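Local coordinates for probable arabinosyltransferase C (Mycobacterium tuberculosis, PDB 3PTY), which probably polymerises arabinose into the arabinan of the mycobacterial cell wall, this chain being its C-terminal, lectin-like carbohydrate-binding domain, at residues 37-42 / 254-259; 70-75 / 237-242; 163-168 / 197-202. All blocks are in the same frame, centred on the assembly; numbering follows the deposited sequence.

Contact 1 (37-42 / 254-259)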
loop_
_atom_site.group_PDB
_atom_site.type_symbol
_atom_site.label_atom_id
_atom_site.label_comp_id
_atom_site.label_asym_id
_atom_site.label_seq_id
_atom_site.Cartn_x
_atom_site.Cartn_y
_atom_site.Cartn_z
ATOM N N VAL A 37 15.469 1.672 10.402
ATOM C CA VAL A 37 15.527 0.663 9.343
ATOM C C VAL A 37 16.986 0.479 8.941
ATOM O O VAL A 37 17.665 1.442 8.588
ATOM C CB VAL A 37 14.669 1.058 8.110
ATOM C CG1 VAL A 37 14.841 0.046 6.974
ATOM C CG2 VAL A 37 13.198 1.158 8.496
ATOM N N LEU A 38 17.475 -0.754 9.024
ATOM C CA LEU A 38 18.847 -1.070 8.648
ATOM C C LEU A 38 18.852 -1.760 7.288
ATOM O O LEU A 38 18.163 -2.757 7.092
ATOM C CB LEU A 38 19.497 -1.969 9.707
ATOM C CG LEU A 38 19.576 -1.367 11.114
ATOM C CD1 LEU A 38 20.384 -2.257 12.058
ATOM C CD2 LEU A 38 20.182 0.016 11.044
ATOM N N VAL A 39 19.636 -1.231 6.356
ATOM C CA VAL A 39 19.552 -1.656 4.963
ATOM C C VAL A 39 20.797 -2.433 4.564
ATOM O O VAL A 39 21.916 -2.011 4.850
ATOM C CB VAL A 39 19.408 -0.440 4.031
ATOM C CG1 VAL A 39 19.443 -0.872 2.568
ATOM C CG2 VAL A 39 18.119 0.321 4.354
ATOM N N GLU A 40 20.587 -3.561 3.895
ATOM C CA GLU A 40 21.672 -4.428 3.461
ATOM C C GLU A 40 21.764 -4.389 1.942
ATOM O O GLU A 40 21.155 -5.208 1.256
ATOM C CB GLU A 40 21.411 -5.863 3.940
ATOM C CG GLU A 40 22.439 -6.867 3.468
ATOM C CD GLU A 40 22.081 -8.305 3.831
ATOM O OE1 GLU A 40 20.879 -8.614 4.012
ATOM O OE2 GLU A 40 23.018 -9.125 3.922
ATOM N N LEU A 41 22.517 -3.426 1.416
ATOM C CA LEU A 41 22.610 -3.230 -0.030
ATOM C C LEU A 41 23.379 -4.341 -0.737
ATOM O O LEU A 41 23.134 -4.627 -1.910
ATOM C CB LEU A 41 23.289 -1.896 -0.351
ATOM C CG LEU A 41 22.451 -0.631 -0.166
ATOM C CD1 LEU A 41 23.256 0.583 -0.611
ATOM C CD2 LEU A 41 21.168 -0.743 -0.964
ATOM N N ASP A 42 24.316 -4.958 -0.031
ATOM C CA ASP A 42 25.168 -5.971 -0.649
ATOM C C ASP A 42 25.138 -7.252 0.169
ATOM O O ASP A 42 26.031 -7.506 0.965
ATOM C CB ASP A 42 26.603 -5.459 -0.764
ATOM C CG ASP A 42 27.489 -6.393 -1.571
ATOM O OD1 ASP A 42 26.987 -7.434 -2.048
ATOM O OD2 ASP A 42 28.685 -6.085 -1.727
ATOM N N GLN A 254 18.615 6.076 6.517
ATOM C CA GLN A 254 18.969 7.493 6.402
ATOM C C GLN A 254 20.334 7.661 5.740
ATOM O O GLN A 254 20.529 8.533 4.895
ATOM C CB GLN A 254 18.968 8.176 7.770
ATOM C CG GLN A 254 19.256 9.677 7.699
ATOM C CD GLN A 254 18.241 10.405 6.846
ATOM O OE1 GLN A 254 17.066 10.051 6.837
ATOM N NE2 GLN A 254 18.689 11.424 6.118
ATOM N N ASN A 255 21.285 6.824 6.133
ATOM C CA ASN A 255 22.623 6.896 5.557
ATOM C C ASN A 255 22.651 6.413 4.112
ATOM O O ASN A 255 23.415 6.921 3.296
ATOM C CB ASN A 255 23.617 6.091 6.401
ATOM C CG ASN A 255 25.026 6.121 5.830
ATOM O OD1 ASN A 255 25.333 5.429 4.856
ATOM N ND2 ASN A 255 25.895 6.918 6.441
ATOM N N VAL A 256 21.814 5.426 3.797
ATOM C CA VAL A 256 21.793 4.856 2.458
ATOM C C VAL A 256 21.033 5.739 1.472
ATOM O O VAL A 256 21.515 6.017 0.375
ATOM C CB VAL A 256 21.155 3.445 2.468
ATOM C CG1 VAL A 256 20.788 3.018 1.055
ATOM C CG2 VAL A 256 22.111 2.451 3.098
ATOM N N VAL A 257 19.842 6.169 1.871
ATOM C CA VAL A 257 18.953 6.918 0.988
ATOM C C VAL A 257 19.253 8.416 1.021
ATOM O O VAL A 257 19.222 9.087 -0.009
ATOM C CB VAL A 257 17.469 6.665 1.354
ATOM C CG1 VAL A 257 16.545 7.561 0.544
ATOM C CG2 VAL A 257 17.117 5.187 1.125
ATOM N N GLY A 258 19.548 8.930 2.209
ATOM C CA GLY A 258 19.866 10.336 2.382
ATOM C C GLY A 258 18.657 11.236 2.209
ATOM O O GLY A 258 17.520 10.770 2.180
ATOM N N ALA A 259 18.912 12.534 2.080
ATOM C CA ALA A 259 17.847 13.529 1.999
ATOM C C ALA A 259 17.727 14.151 0.610
ATOM O O ALA A 259 16.896 15.034 0.393
ATOM C CB ALA A 259 18.063 14.618 3.049
#
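Val256, on the short helix 253-257, lays its two methyls against Val39 and Leu41, so the contact is a helix turn packed over strand 37-40 of the mixed sheet in this beta-sandwich protein. The helix follows directly on strand 251-252, the antiparallel edge partner of 37-40, so the chain turns back over strand 37-40, with which 251-252 has just paired. At the start of the segment, Gln254 carries its amide away from the strand to Gln276 and brushes Cys31, half of the disulfide to Cys275. Asn255 faces outward and uses OD1 to bind Arg251. Val256 then does the touching. With CG1 anti to the backbone N (chi1 165°), its two branches spread toward different residues: CG2 sits 4.1 Å from Val39 CB, while CG1 goes to Leu41, whose side chain comes from the other direction, tip to tip. The nearest CA atoms, those of Val39 and Val256, are 7.3 Å apart, and the contact is apolar throughout. Val257 turns to Leu342 of strand 341-347, which also touches Val39, so one leucine is shared by helix and strand. Gly258 leaves the helix with positive phi, and its N still bonds Gln254 O at 2.9 Å. The closest approach of the two segments is Leu41 CD1 to Val256 CG1, 3.8 Å.

Contact 2 (70-75 / 237-242); sequences NGIPAD and QHWIAL. With CA (calcium ion), chain C; PO4 (phosphate ion), chain D.
Pro73 presses the flank of its ring onto a face of the Trp239 indole in a CH-pi contact: CD lies 3.6 Å from the centroid of the six-membered ring and 22° off its normal, displaced toward the rim on the CZ2 side. CG follows along the same rim, 3.5 Å from Trp239 CZ2. Just before the proline, Ile72 fits its branches to two different shapes. Its CG1 sits against the small bump of the Ala241 methyl, 3.7 Å from CB, with CD1 nearly as near. Its CG2, anti to the backbone N, comes obliquely to the indole at CH2, 4.3 Å away. Trp239 and Ala241 point to the same side of their chain, so the big ring and the small methyl make a step into which the Ile72-Pro73 corner settles; the inverse gamma turn centred on Gly71 leads into that corner. At the edge of the indole a phosphate ion, probably from the crystallisation liquor, takes the NE1 hydrogen through O4 (2.8 Å, nearly straight at 175°) and is also held by Arg172. One residue before the tryptophan, His238 O binds the calcium ion at 2.4 Å, together with Asp231, Asp233 and waters. Trp136, in the loop just after strand 133-134, meets Trp239 edge-to-face. The contact thus joins the long loop after strand 63-65 to short strand 240-242, which lies between strands 164-171 and 133-134 of the antiparallel sheet.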
loop_
_atom_site.group_PDB
_atom_site.type_symbol
_atom_site.label_atom_id
_atom_site.label_comp_id
_atom_site.label_asym_id
_atom_site.label_seq_id
_atom_site.Cartn_x
_atom_site.Cartn_y
_atom_site.Cartn_z
ATOM N N ASN A 70 17.337 -25.596 -10.025
ATOM C CA ASN A 70 16.143 -25.041 -10.652
ATOM C C ASN A 70 14.830 -25.560 -10.065
ATOM O O ASN A 70 13.778 -25.457 -10.693
ATOM C CB ASN A 70 16.193 -25.239 -12.170
ATOM C CG ASN A 70 17.271 -24.395 -12.819
ATOM O OD1 ASN A 70 17.118 -23.182 -12.967
ATOM N ND2 ASN A 70 18.379 -25.026 -13.189
ATOM N N GLY A 71 14.894 -26.093 -8.848
ATOM C CA GLY A 71 13.704 -26.566 -8.156
ATOM C C GLY A 71 12.934 -25.420 -7.513
ATOM O O GLY A 71 12.746 -25.383 -6.294
ATOM N N ILE A 72 12.491 -24.489 -8.352
ATOM C CA ILE A 72 11.772 -23.287 -7.935
ATOM C C ILE A 72 10.867 -22.880 -9.090
ATOM O O ILE A 72 11.317 -22.834 -10.230
ATOM C CB ILE A 72 12.743 -22.115 -7.717
ATOM C CG1 ILE A 72 13.838 -22.497 -6.725
ATOM C CG2 ILE A 72 11.995 -20.860 -7.251
ATOM C CD1 ILE A 72 14.929 -21.463 -6.616
ATOM N N PRO A 73 9.593 -22.573 -8.807
ATOM C CA PRO A 73 8.675 -22.168 -9.881
ATOM C C PRO A 73 9.167 -20.902 -10.570
ATOM O O PRO A 73 9.843 -20.095 -9.937
ATOM C CB PRO A 73 7.371 -21.858 -9.138
ATOM C CG PRO A 73 7.499 -22.509 -7.809
ATOM C CD PRO A 73 8.955 -22.552 -7.481
ATOM N N ALA A 74 8.831 -20.723 -11.843
ATOM C CA ALA A 74 9.163 -19.483 -12.539
ATOM C C ALA A 74 8.468 -18.293 -11.881
ATOM O O ALA A 74 8.997 -17.183 -11.865
ATOM C CB ALA A 74 8.776 -19.575 -14.011
ATOM N N ASP A 75 7.282 -18.534 -11.331
ATOM C CA ASP A 75 6.516 -17.482 -10.677
ATOM C C ASP A 75 6.427 -17.725 -9.181
ATOM O O ASP A 75 5.614 -18.531 -8.724
ATOM C CB ASP A 75 5.107 -17.402 -11.262
ATOM N N GLN A 237 2.227 -27.356 -3.575
ATOM C CA GLN A 237 2.430 -25.983 -3.126
ATOM C C GLN A 237 3.418 -25.905 -1.965
ATOM O O GLN A 237 3.870 -24.824 -1.599
ATOM C CB GLN A 237 1.094 -25.354 -2.717
ATOM N N HIS A 238 3.750 -27.053 -1.388
ATOM C CA HIS A 238 4.635 -27.083 -0.236
ATOM C C HIS A 238 6.042 -27.425 -0.692
ATOM O O HIS A 238 6.331 -28.574 -0.989
ATOM C CB HIS A 238 4.144 -28.103 0.791
ATOM C CG HIS A 238 4.797 -27.972 2.132
ATOM N ND1 HIS A 238 4.182 -27.359 3.202
ATOM C CD2 HIS A 238 6.012 -28.374 2.577
ATOM C CE1 HIS A 238 4.984 -27.396 4.251
ATOM N NE2 HIS A 238 6.102 -28.006 3.899
ATOM N N TRP A 239 6.904 -26.419 -0.777
ATOM C CA TRP A 239 8.270 -26.626 -1.242
ATOM C C TRP A 239 9.186 -25.592 -0.600
ATOM O O TRP A 239 8.718 -24.614 -0.016
ATOM C CB TRP A 239 8.341 -26.536 -2.773
ATOM C CG TRP A 239 7.744 -25.274 -3.316
ATOM C CD1 TRP A 239 6.445 -25.078 -3.694
ATOM C CD2 TRP A 239 8.416 -24.027 -3.530
ATOM N NE1 TRP A 239 6.270 -23.790 -4.130
ATOM C CE2 TRP A 239 7.463 -23.123 -4.038
ATOM C CE3 TRP A 239 9.731 -23.589 -3.340
ATOM C CZ2 TRP A 239 7.784 -21.805 -4.366
ATOM C CZ3 TRP A 239 10.047 -22.280 -3.663
ATOM C CH2 TRP A 239 9.076 -21.404 -4.172
ATOM N N ILE A 240 10.490 -25.809 -0.711
ATOM C CA ILE A 240 11.477 -24.951 -0.057
ATOM C C ILE A 240 12.617 -24.627 -1.015
ATOM O O ILE A 240 13.110 -25.512 -1.705
ATOM C CB ILE A 240 12.097 -25.663 1.169
ATOM C CG1 ILE A 240 11.004 -26.124 2.138
ATOM C CG2 ILE A 240 13.079 -24.732 1.891
ATOM C CD1 ILE A 240 11.521 -27.004 3.277
ATOM N N ALA A 241 13.033 -23.365 -1.057
ATOM C CA ALA A 241 14.242 -22.989 -1.788
ATOM C C ALA A 241 15.142 -22.167 -0.872
ATOM O O ALA A 241 14.661 -21.282 -0.162
ATOM C CB ALA A 241 13.898 -22.198 -3.048
ATOM N N LEU A 242 16.440 -22.458 -0.891
ATOM C CA LEU A 242 17.384 -21.811 0.019
ATOM C C LEU A 242 18.605 -21.278 -0.709
ATOM O O LEU A 242 18.937 -21.729 -1.802
ATOM C CB LEU A 242 17.863 -22.794 1.098
ATOM C CG LEU A 242 16.817 -23.442 2.015
ATOM C CD1 LEU A 242 17.489 -24.456 2.922
ATOM C CD2 LEU A 242 16.087 -22.394 2.834
HETATM CA CA CA C . 7.192 -30.806 -1.130
HETATM P P PO4 D . 3.655 -21.650 -6.119
HETATM O O1 PO4 D . 2.364 -20.916 -5.834
HETATM O O2 PO4 D . 4.820 -20.694 -5.972
HETATM O O3 PO4 D . 3.628 -22.183 -7.535
HETATM O O4 PO4 D . 3.804 -22.804 -5.152
HETATM O O HOH W 1 8.477 -32.952 -1.007
HETATM O O HOH W 2 5.395 -31.343 -2.874
HETATM O O HOH W 3 8.280 -30.201 -3.452
#

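Contact 3 (163-168 / 197-202)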
loop_
_atom_site.group_PDB
_atom_site.type_symbol
_atom_site.label_atom_id
_atom_site.label_comp_id
_atom_site.label_asym_id
_atom_site.label_seq_id
_atom_site.Cartn_x
_atom_site.Cartn_y
_atom_site.Cartn_z
ATOM N N PRO A 163 23.006 -8.246 14.074
ATOM C CA PRO A 163 23.245 -9.392 14.959
ATOM C C PRO A 163 22.368 -10.579 14.565
ATOM O O PRO A 163 21.715 -11.176 15.420
ATOM C CB PRO A 163 22.812 -8.862 16.324
ATOM C CG PRO A 163 21.709 -7.890 16.001
ATOM C CD PRO A 163 22.041 -7.289 14.651
ATOM N N LEU A 164 22.357 -10.911 13.278
ATOM C CA LEU A 164 21.473 -11.952 12.769
ATOM C C LEU A 164 22.209 -12.861 11.810
ATOM O O LEU A 164 23.093 -12.415 11.079
ATOM C CB LEU A 164 20.322 -11.322 11.984
ATOM C CG LEU A 164 19.379 -10.342 12.681
ATOM C CD1 LEU A 164 18.476 -9.699 11.640
ATOM C CD2 LEU A 164 18.558 -11.058 13.743
ATOM N N LEU A 165 21.819 -14.130 11.798
ATOM C CA LEU A 165 22.224 -15.042 10.742
ATOM C C LEU A 165 21.026 -15.098 9.805
ATOM O O LEU A 165 19.908 -15.395 10.234
ATOM C CB LEU A 165 22.524 -16.421 11.328
ATOM C CG LEU A 165 23.127 -17.537 10.465
ATOM C CD1 LEU A 165 22.183 -17.970 9.347
ATOM C CD2 LEU A 165 24.473 -17.131 9.910
ATOM N N VAL A 166 21.246 -14.786 8.535
ATOM C CA VAL A 166 20.136 -14.639 7.603
ATOM C C VAL A 166 20.264 -15.603 6.439
ATOM O O VAL A 166 21.361 -15.846 5.939
ATOM C CB VAL A 166 20.047 -13.190 7.079
ATOM C CG1 VAL A 166 19.116 -13.099 5.864
ATOM C CG2 VAL A 166 19.586 -12.263 8.197
ATOM N N VAL A 167 19.132 -16.152 6.013
ATOM C CA VAL A 167 19.086 -16.974 4.815
ATOM C C VAL A 167 17.940 -16.491 3.934
ATOM O O VAL A 167 16.796 -16.445 4.373
ATOM C CB VAL A 167 18.851 -18.456 5.168
ATOM C CG1 VAL A 167 18.524 -19.260 3.913
ATOM C CG2 VAL A 167 20.070 -19.025 5.887
ATOM N N THR A 168 18.248 -16.113 2.700
ATOM C CA THR A 168 17.191 -15.799 1.740
ATOM C C THR A 168 16.532 -17.091 1.241
ATOM O O THR A 168 17.218 -18.001 0.766
ATOM C CB THR A 168 17.740 -14.979 0.577
ATOM O OG1 THR A 168 18.183 -13.711 1.082
ATOM C CG2 THR A 168 16.661 -14.755 -0.488
ATOM N N MET A 197 18.840 -24.364 15.750
ATOM C CA MET A 197 17.740 -23.447 16.004
ATOM C C MET A 197 16.890 -23.291 14.753
ATOM O O MET A 197 17.287 -23.700 13.657
ATOM C CB MET A 197 18.270 -22.079 16.443
ATOM C CG MET A 197 19.106 -21.359 15.379
ATOM S SD MET A 197 19.840 -19.849 16.025
ATOM C CE MET A 197 18.367 -18.999 16.584
ATOM N N GLU A 198 15.712 -22.714 14.932
ATOM C CA GLU A 198 14.834 -22.390 13.819
ATOM C C GLU A 198 15.033 -20.936 13.427
ATOM O O GLU A 198 15.690 -20.182 14.148
ATOM C CB GLU A 198 13.383 -22.627 14.231
ATOM C CG GLU A 198 13.052 -24.097 14.337
ATOM C CD GLU A 198 11.661 -24.337 14.878
ATOM O OE1 GLU A 198 10.927 -23.352 15.100
ATOM O OE2 GLU A 198 11.306 -25.515 15.077
ATOM N N PHE A 199 14.473 -20.554 12.282
ATOM C CA PHE A 199 14.528 -19.179 11.807
ATOM C C PHE A 199 13.175 -18.528 12.026
ATOM O O PHE A 199 12.148 -19.208 12.021
ATOM C CB PHE A 199 14.800 -19.136 10.295
ATOM C CG PHE A 199 16.206 -19.498 9.903
ATOM C CD1 PHE A 199 16.551 -20.819 9.655
ATOM C CD2 PHE A 199 17.171 -18.516 9.753
ATOM C CE1 PHE A 199 17.839 -21.158 9.282
ATOM C CE2 PHE A 199 18.460 -18.842 9.374
ATOM C CZ PHE A 199 18.795 -20.168 9.136
ATOM N N ALA A 200 13.173 -17.210 12.186
ATOM C CA ALA A 200 11.938 -16.441 12.081
ATOM C C ALA A 200 11.674 -16.199 10.603
ATOM O O ALA A 200 12.517 -15.654 9.893
ATOM C CB ALA A 200 12.060 -15.121 12.815
ATOM N N ASP A 201 10.504 -16.612 10.142
ATOM C CA ASP A 201 10.145 -16.501 8.738
ATOM C C ASP A 201 9.377 -15.190 8.577
ATOM O O ASP A 201 8.221 -15.096 8.974
ATOM C CB ASP A 201 9.289 -17.708 8.335
ATOM C CG ASP A 201 8.936 -17.716 6.858
ATOM O OD1 ASP A 201 9.175 -16.700 6.178
ATOM O OD2 ASP A 201 8.429 -18.750 6.371
ATOM N N VAL A 202 10.033 -14.173 8.028
ATOM C CA VAL A 202 9.444 -12.831 7.953
ATOM C C VAL A 202 9.179 -12.458 6.496
ATOM O O VAL A 202 10.097 -12.439 5.681
ATOM C CB VAL A 202 10.369 -11.768 8.597
ATOM C CG1 VAL A 202 9.734 -10.382 8.528
ATOM C CG2 VAL A 202 10.684 -12.133 10.047
#
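Leu165 and Val167, alternate residues of strand 164-171, face Phe199, which stands at the break in strand 195-202; the two strands run in the same general sense, strongly twisted against each other, with antiparallel strand 209-214 between them in the nine-stranded sheet. They are not paired with each other, and the bridge is made by one long side chain reaching across a strand's width. Phe199 has CG anti to its carbonyl carbon (chi1 -73°), which swings the ring back toward 164-171. Leu165 approaches at the ring edge, near its plane, with CD1 3.8 Å from Phe199 CE2. Val167 crosses the phenylalanine side chain at about a right angle and puts Val167 CG2 3.7 Å from Phe199 CZ, so both methyls meet the same CE2-CZ end of the ring, the leucine near its plane and the valine obliquely to it. Leu211 packs against Phe199 from the intervening strand, while Leu180 of strand 178-183 touches both Phe199 and Leu165, closing an apolar cluster. Since all three touching residues are buried and the side chains that meet are hydrocarbon, the contact probably gains its stability from dispersion and the burial of hydrocarbon; the backbone hydrogen bonds of Leu165 and Val167 go to Ala213 and Leu211 of strand 209-214.

Contacts 2 and 3 belong to one sheet and touch: Leu242 CD2 of strand 240-242 lies 4.1 Å from Val167 CG1 of the neighbouring strand 164-171, although the contact centres are about 19 Å apart. Contact 1 involves the other, mixed sheet through strand 37-40, its nearest atoms about 5 Å from those of contact 3. Arg246 spans that gap, pairing with Glu40 and bonding Thr168; Tyr330 does likewise, meeting Glu40, Leu164 and Val166. Contacts 1 and 2 lie on opposite sides of the chain's centre, about 30 Å between centres. Contact 2 supplies one calcium ligand, His238 O, whereas strand 322-331, paired with 37-40, leads toward Asp333 of the arabinofuranoside pocket.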